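Local coordinates for penicillin-binding protein 2 (Pbp2) (Helicobacter pylori, PDB 5LP5) that probably cross-links peptidoglycan as a penicillin-binding transpeptidase of the cell-wall synthesis machinery, in which it forms a complex with MreC, at residues Asp368-Phe371 and Tyr372-Leu376; His326-Glu329 and Asn330-Ile333; Gly487-Glu490 and Val491-Lys495. All blocks are in the same frame, centred on the assembly; numbering follows the deposited sequence.

Contact 1: residues Asp368-Phe371 and Tyr372-Leu376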
loop_
_atom_site.group_PDB
_atom_site.type_symbol
_atom_site.label_atom_id
_atom_site.label_comp_id
_atom_site.label_asym_id
_atom_site.label_seq_id
_atom_site.Cartn_x
_atom_site.Cartn_y
_atom_site.Cartn_z
ATOM N N ASP A 368 -4.785 0.539 55.070
ATOM C CA ASP A 368 -5.717 1.636 54.856
ATOM C C ASP A 368 -5.675 2.658 55.996
ATOM O O ASP A 368 -5.719 3.867 55.742
ATOM C CB ASP A 368 -7.136 1.087 54.664
ATOM C CG ASP A 368 -7.329 0.372 53.309
ATOM O OD1 ASP A 368 -6.615 0.674 52.336
ATOM O OD2 ASP A 368 -8.210 -0.494 53.194
ATOM N N VAL A 369 -5.580 2.186 57.240
ATOM C CA VAL A 369 -5.755 3.076 58.406
ATOM C C VAL A 369 -4.656 4.125 58.579
ATOM O O VAL A 369 -4.941 5.239 59.020
ATOM C CB VAL A 369 -5.949 2.281 59.722
ATOM C CG1 VAL A 369 -5.900 3.204 60.936
ATOM C CG2 VAL A 369 -7.284 1.550 59.694
ATOM N N TYR A 370 -3.414 3.784 58.240
ATOM C CA TYR A 370 -2.325 4.758 58.310
ATOM C C TYR A 370 -2.724 6.037 57.567
ATOM O O TYR A 370 -2.483 7.149 58.046
ATOM C CB TYR A 370 -1.045 4.171 57.711
ATOM C CG TYR A 370 0.127 5.136 57.627
ATOM C CD1 TYR A 370 1.018 5.279 58.688
ATOM C CD2 TYR A 370 0.347 5.898 56.485
ATOM C CE1 TYR A 370 2.109 6.137 58.605
ATOM C CE2 TYR A 370 1.431 6.763 56.385
ATOM C CZ TYR A 370 2.316 6.881 57.444
ATOM O OH TYR A 370 3.396 7.745 57.358
ATOM N N PHE A 371 -3.353 5.849 56.402
ATOM C CA PHE A 371 -3.760 6.945 55.520
ATOM C C PHE A 371 -5.052 7.568 55.998
ATOM O O PHE A 371 -5.234 8.771 55.873
ATOM C CB PHE A 371 -3.882 6.465 54.063
ATOM C CG PHE A 371 -2.591 5.920 53.507
ATOM C CD1 PHE A 371 -1.597 6.779 53.052
ATOM C CD2 PHE A 371 -2.355 4.559 53.471
ATOM C CE1 PHE A 371 -0.404 6.290 52.563
ATOM C CE2 PHE A 371 -1.164 4.072 52.986
ATOM C CZ PHE A 371 -0.185 4.935 52.537
ATOM N N TYR A 372 -5.947 6.765 56.552
ATOM C CA TYR A 372 -7.130 7.318 57.210
ATOM C C TYR A 372 -6.735 8.314 58.314
ATOM O O TYR A 372 -7.269 9.422 58.395
ATOM C CB TYR A 372 -8.011 6.211 57.813
ATOM C CG TYR A 372 -8.778 5.345 56.819
ATOM C CD1 TYR A 372 -9.318 5.881 55.646
ATOM C CD2 TYR A 372 -8.999 3.991 57.079
ATOM C CE1 TYR A 372 -10.019 5.087 54.753
ATOM C CE2 TYR A 372 -9.706 3.196 56.193
ATOM C CZ TYR A 372 -10.213 3.750 55.034
ATOM O OH TYR A 372 -10.906 2.959 54.152
ATOM N N LYS A 373 -5.789 7.916 59.159
ATOM C CA LYS A 373 -5.418 8.715 60.329
ATOM C C LYS A 373 -4.753 10.037 59.965
ATOM O O LYS A 373 -5.183 11.091 60.438
ATOM C CB LYS A 373 -4.520 7.914 61.274
ATOM C CG LYS A 373 -5.318 7.069 62.251
ATOM C CD LYS A 373 -4.393 6.375 63.229
ATOM C CE LYS A 373 -5.144 5.465 64.185
ATOM N NZ LYS A 373 -4.220 4.751 65.114
ATOM N N PHE A 374 -3.710 9.992 59.139
ATOM C CA PHE A 374 -3.021 11.229 58.750
ATOM C C PHE A 374 -3.885 12.060 57.798
ATOM O O PHE A 374 -3.684 13.272 57.667
ATOM C CB PHE A 374 -1.639 10.942 58.144
ATOM C CG PHE A 374 -0.612 10.511 59.163
ATOM C CD1 PHE A 374 0.012 11.440 59.994
ATOM C CD2 PHE A 374 -0.269 9.165 59.301
ATOM C CE1 PHE A 374 0.952 11.030 60.942
ATOM C CE2 PHE A 374 0.677 8.753 60.237
ATOM C CZ PHE A 374 1.291 9.686 61.059
ATOM N N GLY A 375 -4.850 11.401 57.155
ATOM C CA GLY A 375 -5.812 12.065 56.278
ATOM C C GLY A 375 -6.705 13.022 57.044
ATOM O O GLY A 375 -7.163 14.030 56.497
ATOM N N LEU A 376 -6.957 12.694 58.313
ATOM C CA LEU A 376 -7.678 13.589 59.232
ATOM C C LEU A 376 -6.946 14.927 59.416
ATOM O O LEU A 376 -7.573 15.986 59.548
ATOM C CB LEU A 376 -7.871 12.918 60.601
ATOM C CG LEU A 376 -8.777 11.688 60.630
ATOM C CD1 LEU A 376 -8.609 10.919 61.929
ATOM C CD2 LEU A 376 -10.227 12.083 60.421
#
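Tyr370 and Phe374, one turn apart on helix 369-377, meet as an oblique aromatic pair with ring planes at 55°. Phe374 turns its CD2-CE2 side to one face of the tyrosine, CD2 standing 3.8 Å above the Tyr370 ring plane over its centre. The Tyr370 ring is carried toward the following turn because CG lies anti to the backbone N (chi1 175°). The Phe374 ring also turns its edge to Tyr370 O, 3.2 Å from Phe374 CD2, and the same carbonyl accepts the Phe374 N-H.

Tyr372 lies differently, one face against the carbonyl of Asp368: Asp368 O is 3.4 Å above the Tyr372 ring plane, offset toward the rim. Asp368 O also accepts the N-H of Tyr372, with Tyr372 N 3.0 Å away. Farther out, Tyr372 CE2 reaches Asp368 CB (3.7 Å), and the Val369 side chain crosses that of Tyr372 at about a right angle, CG2 touching the ring at CD2. Val369 CG1 touches the extended chain of Lys373, whose NZ is hydrogen-bonded to Pro334 O.

Asp368, probably the last residue of the SxD variant of the family's SxN motif, forms a salt bridge through OD1 to Lys314 of the presumed SxxK motif. Tyr370 and Phe371 pack on helix 314-324, Phe374 and Lys373 on Ile333 of strand 333-334, and Tyr372 on Leu428 of helix 424-430.

Contact 2: residues His326-Glu329 and Asn330-Ile333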
loop_
_atom_site.group_PDB
_atom_site.type_symbol
_atom_site.label_atom_id
_atom_site.label_comp_id
_atom_site.label_asym_id
_atom_site.label_seq_id
_atom_site.Cartn_x
_atom_site.Cartn_y
_atom_site.Cartn_z
ATOM N N HIS A 326 4.315 17.327 60.198
ATOM C CA HIS A 326 5.565 17.196 60.962
ATOM C C HIS A 326 5.814 15.738 61.340
ATOM O O HIS A 326 5.703 15.363 62.515
ATOM C CB HIS A 326 5.503 18.023 62.248
ATOM C CG HIS A 326 5.374 19.492 62.017
ATOM N ND1 HIS A 326 4.162 20.108 61.784
ATOM C CD2 HIS A 326 6.305 20.473 62.011
ATOM C CE1 HIS A 326 4.356 21.407 61.639
ATOM N NE2 HIS A 326 5.647 21.653 61.772
ATOM N N ILE A 327 6.151 14.927 60.337
ATOM C CA ILE A 327 6.321 13.476 60.503
ATOM C C ILE A 327 7.383 12.920 59.543
ATOM O O ILE A 327 7.946 13.661 58.735
ATOM C CB ILE A 327 4.980 12.714 60.328
ATOM C CG1 ILE A 327 4.256 13.128 59.036
ATOM C CG2 ILE A 327 4.080 12.942 61.539
ATOM C CD1 ILE A 327 4.376 12.126 57.916
ATOM N N THR A 328 7.681 11.627 59.665
ATOM C CA THR A 328 8.661 10.965 58.795
ATOM C C THR A 328 8.216 9.560 58.376
ATOM O O THR A 328 7.213 9.007 58.858
ATOM C CB THR A 328 10.047 10.812 59.457
ATOM O OG1 THR A 328 9.946 9.912 60.569
ATOM C CG2 THR A 328 10.589 12.154 59.911
ATOM N N GLU A 329 8.995 8.998 57.459
ATOM C CA GLU A 329 8.783 7.648 56.958
ATOM C C GLU A 329 8.739 6.630 58.084
ATOM O O GLU A 329 8.080 5.609 57.953
ATOM C CB GLU A 329 9.837 7.270 55.893
ATOM C CG GLU A 329 11.308 7.418 56.278
ATOM C CD GLU A 329 11.892 8.785 55.946
ATOM O OE1 GLU A 329 11.152 9.794 55.970
ATOM O OE2 GLU A 329 13.102 8.859 55.689
ATOM N N ASN A 330 9.399 6.934 59.197
ATOM C CA ASN A 330 9.491 6.009 60.334
ATOM C C ASN A 330 8.448 6.240 61.418
ATOM O O ASN A 330 8.339 5.441 62.350
ATOM C CB ASN A 330 10.864 6.117 60.968
ATOM C CG ASN A 330 11.962 6.030 59.955
ATOM O OD1 ASN A 330 12.126 5.003 59.311
ATOM N ND2 ASN A 330 12.718 7.105 59.800
ATOM N N THR A 331 7.699 7.333 61.312
ATOM C CA THR A 331 6.600 7.576 62.225
ATOM C C THR A 331 5.682 6.368 62.226
ATOM O O THR A 331 5.052 6.029 61.213
ATOM C CB THR A 331 5.821 8.817 61.816
ATOM O OG1 THR A 331 6.745 9.913 61.670
ATOM C CG2 THR A 331 4.741 9.136 62.846
ATOM N N THR A 332 5.647 5.699 63.368
ATOM C CA THR A 332 4.887 4.474 63.523
ATOM C C THR A 332 3.648 4.797 64.352
ATOM O O THR A 332 3.730 5.535 65.339
ATOM C CB THR A 332 5.730 3.394 64.239
ATOM O OG1 THR A 332 7.043 3.339 63.667
ATOM C CG2 THR A 332 5.069 2.023 64.134
ATOM N N ILE A 333 2.500 4.266 63.941
ATOM C CA ILE A 333 1.253 4.447 64.694
ATOM C C ILE A 333 0.447 3.148 64.714
ATOM O O ILE A 333 0.630 2.293 63.853
ATOM C CB ILE A 333 0.389 5.588 64.113
ATOM C CG1 ILE A 333 -0.096 5.238 62.691
ATOM C CG2 ILE A 333 1.172 6.899 64.117
ATOM C CD1 ILE A 333 -1.033 6.260 62.067
#
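Thr328 and Thr331 close a type I beta turn, their side chains crossing at about a right angle. Thr331 N donates to Thr328 O at 3.0 Å. In return, Thr331 OG1 accepts the backbone N-H of Thr328, with Thr328 N 2.8 Å away and the bond nearly straight, 167° at the hydrogen, so the two threonines are joined both by the backbone bond of the turn and by a side-chain bond. With chi1 at -53°, Thr331 sets OG1 beside its own N and back over the first residue of the turn.

The hydroxyl of Thr328 adds weaker ties. Rotation about its CA-CB bond tucks OG1 in between Thr328's own N and C, from where it weakly accepts Asn330 N, as in an ST turn; Thr328 OG1 also makes a long, weak bond of 3.4 Å to Thr331 OG1. At the corner, Glu329 and Asn330 lie side by side and point the same way, Asn330 ND2 coming 3.8 Å from Glu329 CG.

Just before the turn, Ile327 crosses Thr331 at about a right angle, its CG2 lying 4.1 Å from Thr331 CG2, and packs on Phe321 and Leu322 of helix 314-324, tying the entry to the turn to that helix. Glu329 is anchored from outside by a salt bridge from OE1 to Lys480 and by backbone bonding to Leu359. Just past the turn, Thr332 OG1 donates to Asn330 O at 2.8 Å, tilted 27° from the carbonyl plane.

Contact 3: residues Gly487-Glu490 and Val491-Lys495; sequences GMYE and VCNHK
Tyr489 and Asn493 are joined by hydrogen bonds in the last turn of helix 475-493. Asn493 ND2 donates to Tyr489 O at 2.7 Å, the oxygen lying 17° out of the amide plane, and the backbone N of Asn493 adds a weak bond to the same carbonyl. Cys492 N makes another weak bond to Tyr489 O, at 3.4 Å, so three N-H groups converge on one oxygen, two of them weakly. ND2 of Asn493 has a second acceptor in Leu510 O. On neighbouring rungs, Val491 N donates to Gly487 O, and His494 N to Glu490 O at 3.0 Å.

The aromatic contact involves the same two side chains. Asn493 lies over a face of the Tyr489 ring, where its CB makes a CH-pi contact 4.1 Å from the ring centroid. The amide plane is turned 30° from the ring. Tyr489 offers that face because its CG is anti to the backbone N (chi1 176°), swinging the ring toward the helix end. The ring also stacks with that of Tyr551.

His494 is the first residue to leave helical geometry, so the segment is a helix C-terminus. It is fastened to the five-stranded antiparallel sheet of the transpeptidase domain by the Cys492-Cys512 disulfide; Cys512 belongs to edge strand 511-517, next to Lys513 of a presumed KTG-type motif.

Val491 packs on Ile363 of helix 359-364 and on Cys512, with Val491 CG2 3.4 Å from the backbone oxygen of Gly487.

Among the ionisable groups, Glu490 and His494 run side by side, pointing the same way, with Glu490 CB 3.9 Å from His494 CB. Their polar atoms have different partners: Glu490 OE1 forms a salt bridge with Arg364 NE, and His494 ND1 accepts from Asp496 N.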
loop_
_atom_site.group_PDB
_atom_site.type_symbol
_atom_site.label_atom_id
_atom_site.label_comp_id
_atom_site.label_asym_id
_atom_site.label_seq_id
_atom_site.Cartn_x
_atom_site.Cartn_y
_atom_site.Cartn_z
ATOM N N GLY A 487 9.488 0.868 49.917
ATOM C CA GLY A 487 8.169 0.325 50.178
ATOM C C GLY A 487 7.706 -0.561 49.029
ATOM O O GLY A 487 7.331 -1.718 49.255
ATOM N N MET A 488 7.742 -0.022 47.804
ATOM C CA MET A 488 7.337 -0.771 46.609
ATOM C C MET A 488 8.196 -2.027 46.489
ATOM O O MET A 488 7.695 -3.104 46.171
ATOM C CB MET A 488 7.452 0.089 45.339
ATOM C CG MET A 488 6.490 1.284 45.271
ATOM S SD MET A 488 6.576 2.341 43.796
ATOM C CE MET A 488 5.859 1.157 42.661
ATOM N N TYR A 489 9.491 -1.886 46.768
ATOM C CA TYR A 489 10.403 -3.030 46.833
ATOM C C TYR A 489 9.866 -4.115 47.770
ATOM O O TYR A 489 9.850 -5.305 47.430
ATOM C CB TYR A 489 11.792 -2.573 47.294
ATOM C CG TYR A 489 12.781 -3.708 47.487
ATOM C CD1 TYR A 489 13.290 -4.412 46.400
ATOM C CD2 TYR A 489 13.202 -4.077 48.764
ATOM C CE1 TYR A 489 14.189 -5.442 46.588
ATOM C CE2 TYR A 489 14.095 -5.112 48.958
ATOM C CZ TYR A 489 14.590 -5.782 47.869
ATOM O OH TYR A 489 15.484 -6.800 48.056
ATOM N N GLU A 490 9.407 -3.680 48.942
ATOM C CA GLU A 490 8.899 -4.583 49.970
ATOM C C GLU A 490 7.577 -5.252 49.579
ATOM O O GLU A 490 7.288 -6.349 50.021
ATOM C CB GLU A 490 8.764 -3.845 51.315
ATOM C CG GLU A 490 10.094 -3.612 52.019
ATOM C CD GLU A 490 9.993 -2.777 53.288
ATOM O OE1 GLU A 490 8.871 -2.460 53.751
ATOM O OE2 GLU A 490 11.061 -2.435 53.836
ATOM N N VAL A 491 6.780 -4.607 48.745
ATOM C CA VAL A 491 5.497 -5.195 48.335
ATOM C C VAL A 491 5.705 -6.506 47.596
ATOM O O VAL A 491 4.922 -7.440 47.739
ATOM C CB VAL A 491 4.678 -4.243 47.433
ATOM C CG1 VAL A 491 3.390 -4.911 46.989
ATOM C CG2 VAL A 491 4.350 -2.951 48.170
ATOM N N CYS A 492 6.779 -6.540 46.814
ATOM C CA CYS A 492 7.100 -7.634 45.907
ATOM C C CYS A 492 8.091 -8.610 46.534
ATOM O O CYS A 492 8.128 -9.778 46.146
ATOM C CB CYS A 492 7.718 -7.060 44.632
ATOM S SG CYS A 492 6.609 -6.697 43.249
ATOM N N ASN A 493 8.894 -8.125 47.485
ATOM C CA ASN A 493 10.062 -8.871 47.984
ATOM C C ASN A 493 10.054 -9.259 49.470
ATOM O O ASN A 493 10.656 -10.259 49.847
ATOM C CB ASN A 493 11.327 -8.080 47.686
ATOM C CG ASN A 493 11.564 -7.930 46.208
ATOM O OD1 ASN A 493 11.911 -8.894 45.533
ATOM N ND2 ASN A 493 11.354 -6.723 45.689
ATOM N N HIS A 494 9.413 -8.461 50.318
ATOM C CA HIS A 494 9.235 -8.798 51.740
ATOM C C HIS A 494 8.091 -9.816 51.867
ATOM O O HIS A 494 7.120 -9.760 51.123
ATOM C CB HIS A 494 8.928 -7.530 52.541
ATOM C CG HIS A 494 9.103 -7.675 54.026
ATOM N ND1 HIS A 494 8.217 -8.375 54.823
ATOM C CD2 HIS A 494 10.046 -7.175 54.861
ATOM C CE1 HIS A 494 8.624 -8.323 56.078
ATOM N NE2 HIS A 494 9.728 -7.599 56.129
ATOM N N LYS A 495 8.200 -10.739 52.813
ATOM C CA LYS A 495 7.259 -11.864 52.904
ATOM C C LYS A 495 5.857 -11.424 53.330
ATOM O O LYS A 495 4.860 -12.066 52.990
ATOM C CB LYS A 495 7.821 -12.936 53.836
ATOM C CG LYS A 495 9.174 -13.451 53.351
ATOM C CD LYS A 495 9.738 -14.578 54.201
ATOM C CE LYS A 495 10.947 -15.224 53.534
ATOM N NZ LYS A 495 11.691 -16.103 54.483
#

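Overall arrangement
All three contacts are local and lie in the transpeptidase domain, but at different depths. Contact 1 is buried, contact 2 is at the surface, and contact 3 is intermediate. Contacts 1 and 2 touch directly: Phe374 packs on Ile327, Thr331 and Ile333, so the turn lies against helix 369-377, and both contacts also rest on helix 314-324. Contact 3 stands apart, about 21 Å from contact 1 and 19 Å from contact 2 between centres; helix 359-364 borders it and contact 2 alike. Rings against rings and carbonyls characterise the buried helix, threonine hydroxyls the exposed turn, and an asparagine amide with a disulfide the helix end beside the sheet.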